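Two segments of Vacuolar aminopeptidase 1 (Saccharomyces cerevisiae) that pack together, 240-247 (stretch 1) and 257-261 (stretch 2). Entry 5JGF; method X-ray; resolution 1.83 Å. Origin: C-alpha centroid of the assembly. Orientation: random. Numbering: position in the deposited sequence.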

# COMPACT_ATOMS: atom_id res chain seq x y z
N LEU D 240 8.14 40.22 13.15
CA LEU D 240 8.55 39.55 14.37
C LEU D 240 9.89 39.01 13.89
O LEU D 240 9.98 38.45 12.79
N PHE D 241 10.94 39.19 14.68
CA PHE D 241 12.27 38.75 14.28
C PHE D 241 13.10 38.31 15.48
O PHE D 241 12.79 38.66 16.62
N ASP D 242 14.16 37.55 15.21
CA ASP D 242 15.05 37.06 16.26
C ASP D 242 15.85 38.24 16.82
O ASP D 242 16.49 38.97 16.07
N VAL D 243 15.81 38.43 18.14
CA VAL D 243 16.55 39.52 18.77
C VAL D 243 17.93 39.11 19.27
O VAL D 243 18.61 39.90 19.92
N GLN D 244 18.35 37.88 18.99
CA GLN D 244 19.67 37.45 19.44
C GLN D 244 20.74 38.12 18.58
O GLN D 244 20.82 37.91 17.37
N LYS D 245 21.57 38.94 19.23
CA LYS D 245 22.63 39.64 18.52
C LYS D 245 23.63 38.67 17.90
O LYS D 245 23.90 37.60 18.45
N GLY D 246 24.17 39.05 16.75
CA GLY D 246 25.14 38.22 16.07
C GLY D 246 26.40 38.05 16.90
O GLY D 246 26.65 38.84 17.82
N THR D 247 27.20 37.04 16.58
CA THR D 247 28.41 36.77 17.33
C THR D 247 29.51 36.15 16.47
O THR D 247 29.23 35.45 15.50
N PHE D 257 28.04 34.35 13.26
CA PHE D 257 26.69 33.82 13.35
C PHE D 257 25.75 35.01 13.49
O PHE D 257 25.97 35.86 14.35
N ALA D 258 24.72 35.06 12.67
CA ALA D 258 23.79 36.18 12.75
C ALA D 258 22.54 35.91 11.94
O ALA D 258 22.55 35.10 11.01
N PRO D 259 21.44 36.59 12.29
CA PRO D 259 20.19 36.39 11.56
C PRO D 259 20.11 37.29 10.34
O PRO D 259 20.85 38.27 10.22
N ARG D 260 19.22 36.92 9.42
CA ARG D 260 18.94 37.70 8.23
C ARG D 260 20.14 38.03 7.32
O ARG D 260 20.20 39.12 6.76
N LEU D 261 21.07 37.09 7.17
CA LEU D 261 22.23 37.30 6.30
C LEU D 261 21.82 37.42 4.83
O LEU D 261 22.40 38.19 4.08

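What joins Phe 257, the residue with the most surface covered, to Thr 247? Mainly backbone. The two form an antiparallel hydrogen-bonded pair: Thr 247 N donates to Phe 257 O at 2.8 Å, and Phe 257 N donates to Thr 247 O, also at 2.8 Å. Their side chains lie on the same face of the sheet, both with chi1 in m, and the Phe 257 ring meets Thr 247 O obliquely.

How does Arg 260 reach the other stretch? Its CA-to-CB bond points toward stretch 1, and the chain runs m, t, m, with chi4 at -86°, to bring its guanidinium beside the strand end. There Arg 260 NH2 donates to Asp 242 O, 3.1 Å away and nearly straight at 169°, with the acceptor at the guanidinium edge, near its plane. The same nitrogen lies 3.7 Å from Phe 241 CB; Phe 241 also points toward stretch 2, with chi1 in p.

Do waters take part in this contact? Two bridge the same residues. One accepts from both Asp 242 N (3.0 Å from the water O) and Arg 260 NH2 (2.8 Å from it). The other donates to Asp 242 O (2.7 Å from its O) and accepts from Arg 260 NH1 (2.9 Å from it), so Asp 242 is tied to the arginine through both its backbone N and O.

What fills the space between these polar ends? Pro 259 points toward stretch 1, its CD 3.9 Å from Gln 244 O and its CB 4.4 Å from Asp 242 CB. The Asp 242 side chain, chi1 in t, also bonds within its own stretch, its OD1 accepting from Gln 244 N at 2.8 Å. Gly 246 allows close approach: its CA sits 3.0 Å from Phe 257 O, and a CB there would clash with Ala 258 CB.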

# COMPACT_ATOMS: atom_id res chain seq x y z
CB LEU D 240 7.63 38.40 14.76
CG LEU D 240 6.30 38.78 15.41
CD1 LEU D 240 5.68 37.51 15.98
CD2 LEU D 240 6.53 39.81 16.52
CB PHE D 241 12.97 39.90 13.57
CG PHE D 241 12.86 41.21 14.31
CD1 PHE D 241 13.66 41.46 15.43
CD2 PHE D 241 11.91 42.15 13.94
CE1 PHE D 241 13.51 42.64 16.16
CE2 PHE D 241 11.74 43.33 14.67
CZ PHE D 241 12.55 43.58 15.78
CB ASP D 242 16.03 36.03 15.68
CG ASP D 242 16.75 35.23 16.76
OD1 ASP D 242 16.88 35.72 17.90
OD2 ASP D 242 17.19 34.10 16.46
CB VAL D 243 15.78 40.12 19.98
CG1 VAL D 243 14.50 40.77 19.51
CG2 VAL D 243 15.50 39.04 21.01
CB GLN D 244 19.83 35.93 19.37
CG GLN D 244 21.20 35.45 19.85
CD GLN D 244 21.35 33.94 19.81
OE1 GLN D 244 20.72 33.26 19.01
NE2 GLN D 244 22.22 33.41 20.67
CB LYS D 245 23.36 40.59 19.49
CG LYS D 245 24.44 41.43 18.85
CD LYS D 245 25.03 42.42 19.85
CE LYS D 245 26.25 43.12 19.28
NZ LYS D 245 26.05 44.59 19.18
CB THR D 247 28.14 35.77 18.48
OG1 THR D 247 27.00 36.21 19.24
CG2 THR D 247 29.35 35.67 19.40
CB PHE D 257 26.52 32.91 14.57
CG PHE D 257 27.57 31.82 14.69
CD1 PHE D 257 28.08 31.20 13.55
CD2 PHE D 257 27.99 31.39 15.94
CE1 PHE D 257 29.00 30.16 13.67
CE2 PHE D 257 28.91 30.34 16.06
CZ PHE D 257 29.42 29.73 14.92
CB ALA D 258 24.46 37.47 12.23
CB PRO D 259 19.14 36.78 12.59
CG PRO D 259 19.81 37.94 13.29
CD PRO D 259 21.23 37.41 13.50
CB ARG D 260 18.21 38.98 8.66
CG ARG D 260 17.04 38.69 9.64
CD ARG D 260 16.35 39.95 10.18
NE ARG D 260 17.18 40.73 11.10
CZ ARG D 260 17.29 40.52 12.41
NH1 ARG D 260 18.07 41.30 13.14
NH2 ARG D 260 16.61 39.53 12.99
CB LEU D 261 23.24 36.15 6.47
CG LEU D 261 23.93 35.97 7.82
CD1 LEU D 261 24.99 34.88 7.70
CD2 LEU D 261 24.57 37.28 8.26
O HOH W 1 14.83 37.44 12.33
O HOH W 2 18.33 40.95 15.96